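Local coordinates for trehalose-6-phosphate phosphatase (PDB 5DXI), which belongs to the HAD superfamily as a trehalose-phosphatase domain and here holds magnesium, beryllium trifluoride and a glucose-built sugar, at residues 25-30 with 227-232; 64-69 with 82-87. All coordinates share one frame; numbering follows the deposited sequence.

Interaction 1 of 2, residues 25-30 with 227-232; sequences FLFDYD and FMLCLG. With MG (magnesium ion), chain E; BEF (beryllium trifluoride ion), chain F; GLC (alpha-D-glucopyranose), chain C; GLC (alpha-D-glucopyranose), chain B.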
ATOM      1  N   PHE A  25      -7.298   8.070  -5.546  1.00 30.86           N
ATOM      2  CA  PHE A  25      -7.388   7.025  -4.541  1.00 28.30           C
ATOM      3  C   PHE A  25      -6.165   6.114  -4.599  1.00 32.26           C
ATOM      4  O   PHE A  25      -5.805   5.602  -5.674  1.00 33.17           O
ATOM      5  CB  PHE A  25      -8.671   6.200  -4.741  1.00 30.58           C
ATOM      6  CG  PHE A  25      -9.937   6.991  -4.531  1.00 34.08           C
ATOM      7  CD1 PHE A  25     -10.497   7.107  -3.266  1.00 32.89           C
ATOM      8  CD2 PHE A  25     -10.546   7.653  -5.592  1.00 34.71           C
ATOM      9  CE1 PHE A  25     -11.657   7.847  -3.068  1.00 34.25           C
ATOM     10  CE2 PHE A  25     -11.703   8.398  -5.399  1.00 36.09           C
ATOM     11  CZ  PHE A  25     -12.262   8.490  -4.134  1.00 35.53           C
ATOM     12  N   LEU A  26      -5.552   5.894  -3.440  1.00 28.30           N
ATOM     13  CA  LEU A  26      -4.323   5.119  -3.326  1.00 27.92           C
ATOM     14  C   LEU A  26      -4.530   3.990  -2.332  1.00 26.03           C
ATOM     15  O   LEU A  26      -4.331   4.148  -1.112  1.00 25.37           O
ATOM     16  CB  LEU A  26      -3.171   6.018  -2.886  1.00 26.81           C
ATOM     17  CG  LEU A  26      -3.013   7.259  -3.760  1.00 27.39           C
ATOM     18  CD1 LEU A  26      -2.256   8.372  -3.000  1.00 31.86           C
ATOM     19  CD2 LEU A  26      -2.317   6.911  -5.071  1.00 28.93           C
ATOM     20  N   PHE A  27      -4.929   2.838  -2.856  1.00 26.93           N
ATOM     21  CA  PHE A  27      -5.378   1.746  -2.001  1.00 27.31           C
ATOM     22  C   PHE A  27      -4.375   0.632  -1.872  1.00 26.94           C
ATOM     23  O   PHE A  27      -4.008  -0.009  -2.859  1.00 27.17           O
ATOM     24  CB  PHE A  27      -6.678   1.107  -2.513  1.00 26.22           C
ATOM     25  CG  PHE A  27      -7.844   2.039  -2.571  1.00 32.66           C
ATOM     26  CD1 PHE A  27      -7.938   3.125  -1.695  1.00 28.95           C
ATOM     27  CD2 PHE A  27      -8.884   1.803  -3.467  1.00 29.09           C
ATOM     28  CE1 PHE A  27      -9.035   3.972  -1.739  1.00 29.52           C
ATOM     29  CE2 PHE A  27      -9.981   2.649  -3.516  1.00 33.30           C
ATOM     30  CZ  PHE A  27     -10.058   3.739  -2.651  1.00 29.80           C
ATOM     31  N   ASP A  28      -3.980   0.373  -0.639  1.00 24.74           N
ATOM     32  CA  ASP A  28      -3.444  -0.923  -0.298  1.00 22.66           C
ATOM     33  C   ASP A  28      -4.510  -2.002  -0.560  1.00 26.17           C
ATOM     34  O   ASP A  28      -5.699  -1.699  -0.478  1.00 23.51           O
ATOM     35  CB  ASP A  28      -3.056  -0.953   1.159  1.00 21.43           C
ATOM     36  CG  ASP A  28      -2.429  -2.223   1.516  1.00 25.85           C
ATOM     37  OD1 ASP A  28      -1.550  -2.570   0.729  1.00 27.47           O
ATOM     38  OD2 ASP A  28      -2.820  -2.885   2.497  1.00 25.68           O
ATOM     39  N   TYR A  29      -4.100  -3.248  -0.826  1.00 26.87           N
ATOM     40  CA  TYR A  29      -5.074  -4.333  -1.012  1.00 27.38           C
ATOM     41  C   TYR A  29      -5.226  -5.189   0.247  1.00 25.92           C
ATOM     42  O   TYR A  29      -6.228  -5.082   0.957  1.00 26.84           O
ATOM     43  CB  TYR A  29      -4.705  -5.242  -2.198  1.00 25.77           C
ATOM     44  CG  TYR A  29      -5.753  -6.328  -2.416  1.00 26.76           C
ATOM     45  CD1 TYR A  29      -7.027  -5.998  -2.865  1.00 29.62           C
ATOM     46  CD2 TYR A  29      -5.480  -7.661  -2.140  1.00 24.30           C
ATOM     47  CE1 TYR A  29      -8.001  -6.961  -3.050  1.00 27.93           C
ATOM     48  CE2 TYR A  29      -6.462  -8.652  -2.323  1.00 28.13           C
ATOM     49  CZ  TYR A  29      -7.719  -8.282  -2.787  1.00 30.32           C
ATOM     50  OH  TYR A  29      -8.714  -9.224  -2.990  1.00 31.49           O
ATOM     51  N   ASP A  30      -4.232  -6.015   0.547  1.00 25.09           N
ATOM     52  CA  ASP A  30      -4.348  -6.954   1.664  1.00 26.06           C
ATOM     53  C   ASP A  30      -4.484  -6.285   3.028  1.00 29.42           C
ATOM     54  O   ASP A  30      -3.730  -5.395   3.375  1.00 26.17           O
ATOM     55  CB  ASP A  30      -3.153  -7.903   1.698  1.00 26.08           C
ATOM     56  CG  ASP A  30      -3.153  -8.865   0.526  1.00 29.85           C
ATOM     57  OD1 ASP A  30      -3.921  -9.848   0.582  1.00 26.96           O
ATOM     58  OD2 ASP A  30      -2.388  -8.642  -0.440  1.00 30.30           O
ATOM     59  N   PHE A 227      -7.887  16.011  -4.001  1.00 39.72           N
ATOM     60  CA  PHE A 227      -8.427  15.046  -3.050  1.00 36.32           C
ATOM     61  C   PHE A 227      -7.620  13.763  -3.173  1.00 37.89           C
ATOM     62  O   PHE A 227      -7.588  13.145  -4.241  1.00 35.97           O
ATOM     63  CB  PHE A 227      -9.909  14.772  -3.328  1.00 36.13           C
ATOM     64  CG  PHE A 227     -10.537  13.775  -2.393  1.00 35.73           C
ATOM     65  CD1 PHE A 227     -11.211  14.196  -1.259  1.00 39.01           C
ATOM     66  CD2 PHE A 227     -10.467  12.419  -2.651  1.00 36.40           C
ATOM     67  CE1 PHE A 227     -11.802  13.281  -0.395  1.00 35.05           C
ATOM     68  CE2 PHE A 227     -11.050  11.497  -1.792  1.00 36.02           C
ATOM     69  CZ  PHE A 227     -11.718  11.927  -0.664  1.00 36.36           C
ATOM     70  N   MET A 228      -6.958  13.373  -2.094  1.00 33.43           N
ATOM     71  CA  MET A 228      -6.175  12.147  -2.084  1.00 30.98           C
ATOM     72  C   MET A 228      -6.556  11.297  -0.878  1.00 32.08           C
ATOM     73  O   MET A 228      -6.410  11.728   0.271  1.00 32.65           O
ATOM     74  CB  MET A 228      -4.670  12.462  -2.073  1.00 34.24           C
ATOM     75  CG  MET A 228      -4.128  13.065  -3.370  1.00 29.57           C
ATOM     76  SD  MET A 228      -3.107  14.537  -3.111  1.00 35.04           S
ATOM     77  CE  MET A 228      -4.376  15.735  -2.692  1.00 35.83           C
ATOM     78  N   LEU A 229      -7.057  10.093  -1.134  1.00 29.22           N
ATOM     79  CA  LEU A 229      -7.397   9.186  -0.043  1.00 30.16           C
ATOM     80  C   LEU A 229      -6.516   7.953  -0.136  1.00 28.54           C
ATOM     81  O   LEU A 229      -6.507   7.246  -1.153  1.00 29.67           O
ATOM     82  CB  LEU A 229      -8.871   8.793  -0.074  1.00 29.17           C
ATOM     83  CG  LEU A 229      -9.292   7.695   0.902  1.00 26.54           C
ATOM     84  CD1 LEU A 229      -9.033   8.135   2.353  1.00 25.80           C
ATOM     85  CD2 LEU A 229     -10.768   7.315   0.706  1.00 24.66           C
ATOM     86  N   CYS A 230      -5.767   7.710   0.928  1.00 26.27           N
ATOM     87  CA  CYS A 230      -4.783   6.638   0.934  1.00 28.94           C
ATOM     88  C   CYS A 230      -5.003   5.738   2.139  1.00 27.34           C
ATOM     89  O   CYS A 230      -5.021   6.215   3.281  1.00 27.04           O
ATOM     90  CB  CYS A 230      -3.372   7.222   0.950  1.00 30.17           C
ATOM     91  SG  CYS A 230      -2.011   6.038   1.058  1.00 28.98           S
ATOM     92  N   LEU A 231      -5.163   4.441   1.881  1.00 24.25           N
ATOM     93  CA  LEU A 231      -5.446   3.468   2.929  1.00 24.54           C
ATOM     94  C   LEU A 231      -4.444   2.320   2.940  1.00 24.52           C
ATOM     95  O   LEU A 231      -4.096   1.787   1.880  1.00 23.70           O
ATOM     96  CB  LEU A 231      -6.859   2.903   2.764  1.00 27.38           C
ATOM     97  CG  LEU A 231      -7.988   3.921   2.955  1.00 30.55           C
ATOM     98  CD1 LEU A 231      -9.095   3.657   1.931  1.00 27.97           C
ATOM     99  CD2 LEU A 231      -8.528   3.885   4.395  1.00 27.31           C
ATOM    100  N   GLY A 232      -3.990   1.940   4.134  1.00 20.93           N
ATOM    101  CA  GLY A 232      -3.095   0.802   4.287  1.00 24.02           C
ATOM    102  C   GLY A 232      -2.994   0.308   5.723  1.00 25.83           C
ATOM    103  O   GLY A 232      -3.343   1.018   6.664  1.00 26.81           O
TER
HETATM  104 MG    MG E 401      -1.854  -4.547   3.348  1.00 25.67          MG
HETATM  105 BE   BEF F 402      -1.248  -4.055   0.523  1.00 26.46          BE
HETATM  106  F1  BEF F 402       0.464  -4.481   0.395  1.00 28.77           F
HETATM  107  F2  BEF F 402      -1.473  -5.412   1.631  1.00 26.93           F
HETATM  108  F3  BEF F 402      -1.768  -5.103  -0.802  1.00 26.83           F
HETATM  109  C1  GLC C   2       0.014 -10.877   1.333  1.00 29.01           C
HETATM  110  C2  GLC C   2       0.947 -11.552   0.337  1.00 31.87           C
HETATM  111  C3  GLC C   2       2.316 -10.865   0.372  1.00 29.58           C
HETATM  112  C4  GLC C   2       2.139  -9.381   0.099  1.00 30.35           C
HETATM  113  C5  GLC C   2       1.177  -8.800   1.130  1.00 29.08           C
HETATM  114  C6  GLC C   2       0.890  -7.347   0.802  1.00 30.66           C
HETATM  115  O1  GLC C   2       0.485 -11.083   2.664  1.00 31.34           O
HETATM  116  O2  GLC C   2       1.066 -12.929   0.679  1.00 29.35           O
HETATM  117  O3  GLC C   2       3.162 -11.415  -0.626  1.00 29.18           O
HETATM  118  O4  GLC C   2       3.406  -8.696   0.184  1.00 29.84           O
HETATM  119  O5  GLC C   2      -0.071  -9.472   1.090  1.00 30.92           O
HETATM  120  O6  GLC C   2       0.172  -7.282  -0.436  1.00 28.91           O
HETATM  121  C1  GLC B   1      -0.474 -10.646   3.640  1.00 33.21           C
HETATM  122  C2  GLC B   1      -0.042 -11.069   5.027  1.00 31.20           C
HETATM  123  C3  GLC B   1      -0.102 -12.585   5.157  1.00 29.62           C
HETATM  124  C4  GLC B   1      -1.516 -13.079   4.860  1.00 35.20           C
HETATM  125  C5  GLC B   1      -1.908 -12.614   3.460  1.00 34.42           C
HETATM  126  C6  GLC B   1      -3.345 -12.972   3.102  1.00 31.82           C
HETATM  127  O2  GLC B   1       1.286 -10.636   5.305  1.00 31.76           O
HETATM  128  O3  GLC B   1       0.303 -12.947   6.480  1.00 32.41           O
HETATM  129  O4  GLC B   1      -1.560 -14.508   4.893  1.00 35.14           O
HETATM  130  O5  GLC B   1      -1.779 -11.183   3.373  1.00 31.19           O
HETATM  131  O6  GLC B   1      -4.231 -12.180   3.915  1.00 33.17           O
HETATM  132  O   HOH W   1       0.087  -3.760   3.445  1.00 28.21           O
HETATM  133  O   HOH W   2      -1.403  -6.133   4.527  1.00 27.37           O
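F25 and F227 meet ring to ring at an oblique angle: their centroids lie 5.8 Å apart with planes at 59°. Beside them CD2 of L229 comes to the edge of the F25 ring, near its plane, 3.9 Å from CE1. Further along the same face F27 and L231 lie side by side and point the same way, F27 CE1 reaching L231 CD1 at 3.7 Å. Helix 287-298 packs on this aromatic-aliphatic face. On the other face L26 and C230 are paired, CB to CB at 4.0 Å. The strand segments run parallel, their axes at 6°, joined by L26 N to L229 O, L231 N to L26 O and D28 N to L231 O, the last at 2.9 Å. D28 itself has CG anti to its backbone N (chi1 -176°), and its carboxylate forks: OD1 is covalently bound to the beryllium at 1.5 Å, while OD2 binds magnesium at 2.1 Å and accepts a hydrogen bond from T32. D30 O and D233 also bind the metal. Y29 N and D30 N both donate to fluorine F3, an arrangement matching the HAD DxD motif, in which backbone N-H groups and a metal would share the charge around the aspartate adduct.

Interaction 2 of 2, residues 64-69 with 82-87; sequences IWIISG and KNVGLS. With BEF (beryllium trifluoride ion), chain F; GLC (alpha-D-glucopyranose), chain C.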
ATOM      1  N   ILE A  64      -8.076   5.712  -9.642  1.00 35.70           N
ATOM      2  CA  ILE A  64      -7.879   4.764  -8.553  1.00 33.95           C
ATOM      3  C   ILE A  64      -6.680   3.858  -8.788  1.00 34.03           C
ATOM      4  O   ILE A  64      -6.538   3.261  -9.860  1.00 32.06           O
ATOM      5  CB  ILE A  64      -9.116   3.888  -8.347  1.00 34.73           C
ATOM      6  CG1 ILE A  64     -10.357   4.753  -8.113  1.00 36.75           C
ATOM      7  CG2 ILE A  64      -8.894   2.920  -7.188  1.00 35.07           C
ATOM      8  CD1 ILE A  64     -11.649   3.943  -8.187  1.00 38.83           C
ATOM      9  N   TRP A  65      -5.825   3.746  -7.777  1.00 31.08           N
ATOM     10  CA  TRP A  65      -4.658   2.877  -7.851  1.00 27.74           C
ATOM     11  C   TRP A  65      -4.630   1.872  -6.705  1.00 28.84           C
ATOM     12  O   TRP A  65      -4.885   2.224  -5.538  1.00 28.84           O
ATOM     13  CB  TRP A  65      -3.373   3.712  -7.853  1.00 31.11           C
ATOM     14  CG  TRP A  65      -3.093   4.283  -9.200  1.00 30.14           C
ATOM     15  CD1 TRP A  65      -3.748   5.316  -9.798  1.00 31.62           C
ATOM     16  CD2 TRP A  65      -2.099   3.844 -10.124  1.00 30.66           C
ATOM     17  NE1 TRP A  65      -3.220   5.552 -11.039  1.00 34.79           N
ATOM     18  CE2 TRP A  65      -2.210   4.656 -11.270  1.00 33.53           C
ATOM     19  CE3 TRP A  65      -1.122   2.842 -10.094  1.00 30.35           C
ATOM     20  CZ2 TRP A  65      -1.374   4.507 -12.377  1.00 32.37           C
ATOM     21  CZ3 TRP A  65      -0.298   2.686 -11.197  1.00 32.64           C
ATOM     22  CH2 TRP A  65      -0.424   3.518 -12.322  1.00 34.36           C
ATOM     23  N   ILE A  66      -4.350   0.618  -7.061  1.00 29.06           N
ATOM     24  CA  ILE A  66      -4.094  -0.435  -6.094  1.00 27.05           C
ATOM     25  C   ILE A  66      -2.583  -0.609  -5.976  1.00 28.54           C
ATOM     26  O   ILE A  66      -1.916  -0.963  -6.948  1.00 29.19           O
ATOM     27  CB  ILE A  66      -4.745  -1.773  -6.493  1.00 29.83           C
ATOM     28  CG1 ILE A  66      -6.197  -1.557  -6.973  1.00 33.72           C
ATOM     29  CG2 ILE A  66      -4.628  -2.779  -5.354  1.00 29.01           C
ATOM     30  CD1 ILE A  66      -7.098  -0.867  -5.963  1.00 31.23           C
ATOM     31  N   ILE A  67      -2.051  -0.323  -4.792  1.00 25.33           N
ATOM     32  CA  ILE A  67      -0.618  -0.339  -4.541  1.00 22.48           C
ATOM     33  C   ILE A  67      -0.303  -1.383  -3.481  1.00 25.28           C
ATOM     34  O   ILE A  67      -0.604  -1.193  -2.297  1.00 25.10           O
ATOM     35  CB  ILE A  67      -0.130   1.077  -4.092  1.00 24.21           C
ATOM     36  CG1 ILE A  67      -0.576   2.114  -5.126  1.00 24.89           C
ATOM     37  CG2 ILE A  67       1.372   1.095  -3.880  1.00 24.54           C
ATOM     38  CD1 ILE A  67      -0.375   3.539  -4.713  1.00 27.16           C
ATOM     39  N   SER A  68       0.302  -2.488  -3.904  1.00 23.68           N
ATOM     40  CA  SER A  68       0.310  -3.697  -3.096  1.00 24.02           C
ATOM     41  C   SER A  68       1.686  -4.345  -3.013  1.00 24.90           C
ATOM     42  O   SER A  68       2.555  -4.067  -3.832  1.00 28.50           O
ATOM     43  CB  SER A  68      -0.706  -4.715  -3.683  1.00 25.66           C
ATOM     44  OG  SER A  68      -0.735  -5.917  -2.922  1.00 25.03           O
ATOM     45  N   GLY A  69       1.868  -5.225  -2.029  1.00 24.48           N
ATOM     46  CA  GLY A  69       3.028  -6.102  -1.994  1.00 24.63           C
ATOM     47  C   GLY A  69       2.878  -7.297  -2.930  1.00 28.22           C
ATOM     48  O   GLY A  69       3.870  -7.969  -3.261  1.00 27.49           O
ATOM     49  N   LYS A  82     -10.564  -4.373 -13.941  1.00 49.37           N
ATOM     50  CA  LYS A  82     -11.239  -3.258 -13.314  1.00 45.56           C
ATOM     51  C   LYS A  82     -10.521  -2.005 -13.761  1.00 45.77           C
ATOM     52  O   LYS A  82      -9.363  -2.059 -14.171  1.00 47.10           O
ATOM     53  CB  LYS A  82     -11.269  -3.440 -11.801  1.00 47.46           C
ATOM     54  CG  LYS A  82     -11.917  -4.765 -11.413  1.00 43.50           C
ATOM     55  CD  LYS A  82     -12.292  -4.786  -9.951  1.00 46.49           C
ATOM     56  CE  LYS A  82     -11.723  -6.000  -9.264  1.00 45.71           C
ATOM     57  NZ  LYS A  82     -12.440  -7.267  -9.597  1.00 42.88           N
ATOM     58  N   ASN A  83     -11.183  -0.868 -13.662  1.00 43.87           N
ATOM     59  CA  ASN A  83     -10.622   0.325 -14.259  1.00 43.36           C
ATOM     60  C   ASN A  83      -9.703   1.039 -13.266  1.00 40.44           C
ATOM     61  O   ASN A  83      -9.965   2.175 -12.890  1.00 37.61           O
ATOM     62  CB  ASN A  83     -11.756   1.244 -14.716  1.00 44.04           C
ATOM     63  CG  ASN A  83     -11.293   2.306 -15.678  1.00 50.05           C
ATOM     64  OD1 ASN A  83     -10.499   2.033 -16.582  1.00 55.97           O
ATOM     65  ND2 ASN A  83     -11.776   3.534 -15.487  1.00 53.54           N
ATOM     66  N   VAL A  84      -8.634   0.361 -12.845  1.00 36.37           N
ATOM     67  CA  VAL A  84      -7.734   0.886 -11.810  1.00 38.51           C
ATOM     68  C   VAL A  84      -6.265   0.681 -12.148  1.00 36.88           C
ATOM     69  O   VAL A  84      -5.901  -0.242 -12.890  1.00 37.17           O
ATOM     70  CB  VAL A  84      -8.000   0.235 -10.429  1.00 33.65           C
ATOM     71  CG1 VAL A  84      -9.435   0.455  -9.995  1.00 37.85           C
ATOM     72  CG2 VAL A  84      -7.676  -1.251 -10.449  1.00 36.45           C
ATOM     73  N   GLY A  85      -5.427   1.564 -11.621  1.00 32.08           N
ATOM     74  CA  GLY A  85      -3.991   1.408 -11.733  1.00 32.90           C
ATOM     75  C   GLY A  85      -3.489   0.300 -10.833  1.00 30.12           C
ATOM     76  O   GLY A  85      -4.100  -0.003  -9.808  1.00 29.70           O
ATOM     77  N   LEU A  86      -2.370  -0.305 -11.213  1.00 30.20           N
ATOM     78  CA  LEU A  86      -1.789  -1.390 -10.427  1.00 30.53           C
ATOM     79  C   LEU A  86      -0.326  -1.107 -10.112  1.00 30.45           C
ATOM     80  O   LEU A  86       0.422  -0.629 -10.963  1.00 32.26           O
ATOM     81  CB  LEU A  86      -1.901  -2.724 -11.175  1.00 31.98           C
ATOM     82  CG  LEU A  86      -3.312  -3.163 -11.537  1.00 32.59           C
ATOM     83  CD1 LEU A  86      -3.273  -4.446 -12.358  1.00 38.66           C
ATOM     84  CD2 LEU A  86      -4.144  -3.349 -10.282  1.00 33.07           C
ATOM     85  N   SER A  87       0.076  -1.394  -8.883  1.00 28.18           N
ATOM     86  CA  SER A  87       1.477  -1.360  -8.517  1.00 25.17           C
ATOM     87  C   SER A  87       1.768  -2.591  -7.679  1.00 28.69           C
ATOM     88  O   SER A  87       1.038  -2.883  -6.735  1.00 26.33           O
ATOM     89  CB  SER A  87       1.832  -0.076  -7.756  1.00 28.12           C
ATOM     90  OG  SER A  87       3.186  -0.099  -7.363  1.00 28.69           O
TER
HETATM   91 BE   BEF F 402      -1.248  -4.055   0.523  1.00 26.46          BE
HETATM   92  F1  BEF F 402       0.464  -4.481   0.395  1.00 28.77           F
HETATM   93  F2  BEF F 402      -1.473  -5.412   1.631  1.00 26.93           F
HETATM   94  F3  BEF F 402      -1.768  -5.103  -0.802  1.00 26.83           F
HETATM   95  C1  GLC C   2       0.014 -10.877   1.333  1.00 29.01           C
HETATM   96  C2  GLC C   2       0.947 -11.552   0.337  1.00 31.87           C
HETATM   97  C3  GLC C   2       2.316 -10.865   0.372  1.00 29.58           C
HETATM   98  C4  GLC C   2       2.139  -9.381   0.099  1.00 30.35           C
HETATM   99  C5  GLC C   2       1.177  -8.800   1.130  1.00 29.08           C
HETATM  100  C6  GLC C   2       0.890  -7.347   0.802  1.00 30.66           C
HETATM  101  O1  GLC C   2       0.485 -11.083   2.664  1.00 31.34           O
HETATM  102  O2  GLC C   2       1.066 -12.929   0.679  1.00 29.35           O
HETATM  103  O3  GLC C   2       3.162 -11.415  -0.626  1.00 29.18           O
HETATM  104  O4  GLC C   2       3.406  -8.696   0.184  1.00 29.84           O
HETATM  105  O5  GLC C   2      -0.071  -9.472   1.090  1.00 30.92           O
HETATM  106  O6  GLC C   2       0.172  -7.282  -0.436  1.00 28.91           O
HETATM  107  O   HOH W   3      -9.573   4.862 -11.954  1.00 34.76           O
HETATM  108  O   HOH W   4       3.460  -1.685  -4.966  1.00 24.97           O
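W65 lays its six-membered ring over G85, whose CA sits 3.6 Å from the ring centroid and 16° off the normal, a CH-pi contact made on bare backbone. I66 and L86 lie on the face opposite W65, I66 CB touching L86 CD2, and V84, just before G85, directs CG1 to I64 CG2 at 3.8 Å and CG2 to I66 CG1. Four backbone hydrogen bonds join these parallel segments. G85 N donates to I64 O at 2.7 Å and I66 N to G85 O with an almost straight N-H...O angle of 175°. S87 N to I66 O and S68 N to S87 O continue the pairing one residue beyond the end of strand 64-67. One water bridges S68 O and S87 OG, the latter also bonded to F93 O. Polar contacts to the beryllium trifluoride come next: G69 N donates to F1 at 2.9 Å, and S68 OG, anti to its backbone N (chi1 -180°), donates to F3, at a modelled 2.5 Å that is shorter than expected and doubtful in exact length. The bond from S68 N to S87 O thus ties the adjoining strand to the S68-G69 turn that holds the beryllium trifluoride, consistent with the serine of the second HAD motif.

Interactions 1 and 2 are centred 9 Å apart in one mixed sheet, where strands run in the order 85-88, 62-67, 23-27, 227-232, all parallel. The two contacts meet directly between strands 23-27 and 62-67: F27 N lies 2.8 Å from W65 O and F27 O 2.8 Å from I67 N, both probable hydrogen bonds. Along the chain, interaction 2 is local, spanning the beta-alpha-beta unit with helix 72-79, and is nested inside the long loop that interaction 1 closes. Both touch the beryllium trifluoride and the chain C glucose, so the C-terminal ends of neighbouring parallel strands converge on one pocket, as in the Rossmann-like core of HAD proteins.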